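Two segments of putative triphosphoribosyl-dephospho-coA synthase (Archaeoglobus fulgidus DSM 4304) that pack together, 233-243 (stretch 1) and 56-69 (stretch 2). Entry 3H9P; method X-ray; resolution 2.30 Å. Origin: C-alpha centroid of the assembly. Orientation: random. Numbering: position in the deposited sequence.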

# COMPACT_ATOMS: atom_id res chain seq x y z
N ALA A 233 13.77 5.47 -12.45
CA ALA A 233 15.15 5.09 -12.62
C ALA A 233 15.33 3.56 -12.53
O ALA A 233 16.09 2.97 -13.33
CB ALA A 233 16.03 5.81 -11.59
N ASP A 234 14.65 2.92 -11.59
CA ASP A 234 14.63 1.45 -11.53
C ASP A 234 14.26 0.85 -12.89
O ASP A 234 14.99 -0.00 -13.40
CB ASP A 234 13.67 0.92 -10.42
CG ASP A 234 14.17 1.25 -8.99
OD1 ASP A 234 15.38 1.51 -8.84
OD2 ASP A 234 13.39 1.23 -8.00
N LEU A 235 13.17 1.34 -13.49
CA LEU A 235 12.67 0.80 -14.76
C LEU A 235 13.58 1.16 -15.91
O LEU A 235 13.64 0.46 -16.93
CB LEU A 235 11.25 1.32 -15.03
CG LEU A 235 10.18 0.70 -14.12
CD1 LEU A 235 8.95 1.61 -13.99
CD2 LEU A 235 9.74 -0.68 -14.61
N THR A 236 14.31 2.25 -15.76
CA THR A 236 15.24 2.62 -16.81
C THR A 236 16.38 1.58 -16.84
O THR A 236 16.86 1.19 -17.90
CB THR A 236 15.72 4.04 -16.55
OG1 THR A 236 14.58 4.88 -16.64
CG2 THR A 236 16.81 4.50 -17.57
N ALA A 237 16.77 1.12 -15.67
CA ALA A 237 17.85 0.17 -15.54
C ALA A 237 17.45 -1.18 -16.06
O ALA A 237 18.24 -1.84 -16.70
CB ALA A 237 18.31 0.06 -14.06
N SER A 238 16.24 -1.63 -15.74
CA SER A 238 15.84 -2.95 -16.21
C SER A 238 15.71 -2.94 -17.75
O SER A 238 16.01 -3.95 -18.41
CB SER A 238 14.56 -3.41 -15.52
OG SER A 238 13.49 -2.56 -15.82
N SER A 239 15.23 -1.81 -18.31
CA SER A 239 15.16 -1.60 -19.76
C SER A 239 16.54 -1.66 -20.44
O SER A 239 16.65 -2.20 -21.53
CB SER A 239 14.52 -0.24 -20.09
OG SER A 239 13.16 -0.23 -19.78
N ILE A 240 17.56 -1.04 -19.82
CA ILE A 240 18.93 -1.08 -20.30
C ILE A 240 19.40 -2.53 -20.35
O ILE A 240 19.95 -2.96 -21.34
CB ILE A 240 19.92 -0.24 -19.41
CG1 ILE A 240 19.65 1.27 -19.53
CG2 ILE A 240 21.39 -0.49 -19.83
CD1 ILE A 240 20.37 2.13 -18.48
N PHE A 241 19.16 -3.27 -19.27
CA PHE A 241 19.53 -4.66 -19.23
C PHE A 241 18.92 -5.44 -20.40
O PHE A 241 19.61 -6.16 -21.08
CB PHE A 241 19.24 -5.37 -17.90
CG PHE A 241 19.72 -6.83 -17.90
CD1 PHE A 241 21.06 -7.14 -17.74
CD2 PHE A 241 18.84 -7.86 -18.20
CE1 PHE A 241 21.53 -8.47 -17.82
CE2 PHE A 241 19.28 -9.20 -18.28
CZ PHE A 241 20.64 -9.50 -18.09
N LEU A 242 17.62 -5.32 -20.60
CA LEU A 242 17.01 -5.99 -21.77
C LEU A 242 17.59 -5.54 -23.11
O LEU A 242 17.89 -6.38 -23.97
CB LEU A 242 15.49 -5.89 -21.76
CG LEU A 242 14.87 -6.59 -20.55
CD1 LEU A 242 13.35 -6.37 -20.41
CD2 LEU A 242 15.21 -8.09 -20.58
N ALA A 243 17.81 -4.24 -23.27
CA ALA A 243 18.32 -3.75 -24.56
C ALA A 243 19.73 -4.30 -24.85
O ALA A 243 20.07 -4.61 -26.03
CB ALA A 243 18.30 -2.20 -24.62
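Stretch 2 (56-69) VHFGAFLLLVPLIS

How does stretch 2 lie on stretch 1? Stretch 1 is helical throughout, part of a longer helix. Stretch 2 begins in a non-helical turn at Val-56 and His-57, with His-57 in the N-cap position, and becomes a helix from Phe-58. The two helices run in the same general direction, crossing at -29° with their axes 8.4 Å apart at closest approach. The helix of stretch 2 is kinked at Pro-66, whose nitrogen has no hydrogen to give to the turn before. The backbones come nearest at the start, where the CA of Asp-234 is 4.3 Å from the CA of Ala-60; one turn on, the CA of Ser-238 lies 5.8 Å from the CA of Leu-64.

What does Asp-234 meet at this close end? Its carboxylate reaches the first turn of the second helix, where backbone NH groups have no acceptor in a preceding turn. OD2 of Asp-234 accepts a hydrogen bond from a water at 2.9 Å, and the same water accepts one from the N of Gly-59 at 3.0 Å, so the water bridges the two helices. OD1 of Asp-234 lies 3.1 Å from the N of Ala-60 and 3.9 Å from the CB of His-57. Glycine leaves room for this approach: OD2 of Asp-234 is 3.2 Å from the CA of Gly-59, and a CB at that position would fall 2.2 Å from the same oxygen, a clash.

Where does the contact turn apolar? The change comes just beyond the carboxylate, at Leu-63. Its CD1 sits 3.6 Å from the O of Asp-234 and 3.9 Å from the CD2 of Leu-235, whose CA-to-CB bond points away although the end of its side chain comes nearer. A turn later, Ala-237 and Ser-238 bring small side chains toward stretch 2, and Leu-64 packs close to the backbone there: its CD2 is 4.0 Å from the O of Ala-237 and 3.9 Å from the CA of Ser-238. The CB of Ser-238 also lies 4.1 Å from the CD1 of Leu-67.

What fills the far end? Phe-241, with chi1 in the t well, spans three residues of stretch 2. Its CB is 3.7 Å from the CD2 of Leu-64, its CE2 is 4.0 Å from the CB of Leu-67, and its CZ is 4.1 Å from the CG1 of Ile-68, which lies over one face of the ring. Leu-242 adds a looser contact, its CG 4.4 Å from the CD1 of Leu-67.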

# COMPACT_ATOMS: atom_id res chain seq x y z
N VAL A 56 20.88 2.82 -2.18
CA VAL A 56 20.31 1.46 -2.29
C VAL A 56 19.65 1.07 -3.64
O VAL A 56 20.21 0.25 -4.38
CB VAL A 56 19.35 1.20 -1.13
N HIS A 57 18.48 1.63 -3.94
CA HIS A 57 17.68 1.30 -5.15
C HIS A 57 17.20 -0.16 -5.10
O HIS A 57 17.56 -1.00 -5.96
CB HIS A 57 18.45 1.60 -6.45
CG HIS A 57 19.15 2.92 -6.47
ND1 HIS A 57 20.52 3.04 -6.30
CD2 HIS A 57 18.69 4.18 -6.67
CE1 HIS A 57 20.86 4.31 -6.38
NE2 HIS A 57 19.77 5.03 -6.61
N PHE A 58 16.42 -0.44 -4.07
CA PHE A 58 15.90 -1.78 -3.82
C PHE A 58 15.11 -2.30 -5.03
O PHE A 58 15.20 -3.49 -5.38
CB PHE A 58 15.00 -1.75 -2.55
CG PHE A 58 14.08 -2.90 -2.44
CD1 PHE A 58 14.50 -4.09 -1.86
CD2 PHE A 58 12.78 -2.82 -2.97
CE1 PHE A 58 13.65 -5.18 -1.77
CE2 PHE A 58 11.93 -3.90 -2.91
CZ PHE A 58 12.37 -5.10 -2.30
N GLY A 59 14.35 -1.40 -5.66
CA GLY A 59 13.46 -1.74 -6.76
C GLY A 59 14.23 -2.15 -7.99
O GLY A 59 13.83 -3.07 -8.70
N ALA A 60 15.36 -1.49 -8.22
CA ALA A 60 16.23 -1.89 -9.33
C ALA A 60 16.60 -3.37 -9.19
O ALA A 60 16.43 -4.15 -10.16
CB ALA A 60 17.43 -1.01 -9.41
N PHE A 61 17.01 -3.78 -7.98
CA PHE A 61 17.37 -5.21 -7.72
C PHE A 61 16.25 -6.20 -7.81
O PHE A 61 16.41 -7.37 -8.27
CB PHE A 61 18.02 -5.34 -6.33
CG PHE A 61 19.32 -4.58 -6.20
CD1 PHE A 61 20.23 -4.55 -7.27
CD2 PHE A 61 19.66 -3.98 -5.02
CE1 PHE A 61 21.43 -3.91 -7.15
CE2 PHE A 61 20.87 -3.32 -4.88
CZ PHE A 61 21.77 -3.29 -5.97
N LEU A 62 15.08 -5.76 -7.35
CA LEU A 62 13.89 -6.62 -7.43
C LEU A 62 13.48 -6.82 -8.90
O LEU A 62 12.92 -7.84 -9.26
CB LEU A 62 12.75 -6.02 -6.60
CG LEU A 62 11.41 -6.74 -6.50
CD1 LEU A 62 11.53 -8.22 -6.04
CD2 LEU A 62 10.45 -5.91 -5.60
N LEU A 63 13.74 -5.81 -9.72
CA LEU A 63 13.52 -5.89 -11.16
C LEU A 63 14.62 -6.73 -11.83
O LEU A 63 14.32 -7.64 -12.64
CB LEU A 63 13.45 -4.50 -11.81
CG LEU A 63 12.20 -3.61 -11.64
CD1 LEU A 63 12.43 -2.18 -12.15
CD2 LEU A 63 10.97 -4.25 -12.35
N LEU A 64 15.87 -6.47 -11.48
CA LEU A 64 16.98 -7.08 -12.24
C LEU A 64 17.29 -8.51 -11.90
O LEU A 64 17.60 -9.28 -12.78
CB LEU A 64 18.26 -6.27 -12.08
CG LEU A 64 18.26 -4.92 -12.81
CD1 LEU A 64 19.36 -4.07 -12.15
CD2 LEU A 64 18.49 -5.05 -14.32
N VAL A 65 17.18 -8.88 -10.63
CA VAL A 65 17.52 -10.23 -10.25
C VAL A 65 16.72 -11.30 -11.02
O VAL A 65 17.29 -12.30 -11.47
CB VAL A 65 17.52 -10.35 -8.68
CG1 VAL A 65 17.56 -11.76 -8.24
CG2 VAL A 65 18.68 -9.55 -8.11
N PRO A 66 15.39 -11.11 -11.18
CA PRO A 66 14.69 -12.15 -11.96
C PRO A 66 15.13 -12.24 -13.43
O PRO A 66 15.12 -13.34 -13.98
CB PRO A 66 13.23 -11.73 -11.89
CG PRO A 66 13.13 -10.96 -10.68
CD PRO A 66 14.43 -10.19 -10.57
N LEU A 67 15.48 -11.10 -14.04
CA LEU A 67 15.99 -11.11 -15.41
C LEU A 67 17.37 -11.74 -15.46
O LEU A 67 17.64 -12.50 -16.36
CB LEU A 67 16.05 -9.71 -16.02
CG LEU A 67 14.73 -8.91 -15.97
CD1 LEU A 67 14.98 -7.43 -16.28
CD2 LEU A 67 13.61 -9.54 -16.77
N ILE A 68 18.22 -11.43 -14.48
CA ILE A 68 19.53 -12.02 -14.44
C ILE A 68 19.49 -13.55 -14.21
O ILE A 68 20.33 -14.29 -14.69
CB ILE A 68 20.46 -11.30 -13.47
CG1 ILE A 68 20.65 -9.85 -14.00
CG2 ILE A 68 21.83 -12.07 -13.36
CD1 ILE A 68 21.23 -8.81 -13.02
N SER A 69 18.47 -14.01 -13.50
CA SER A 69 18.35 -15.43 -13.21
C SER A 69 18.05 -16.19 -14.48
O SER A 69 18.28 -17.39 -14.55
CB SER A 69 17.25 -15.71 -12.17
OG SER A 69 15.98 -15.68 -12.79
O HOH W 1 14.44 1.59 -5.33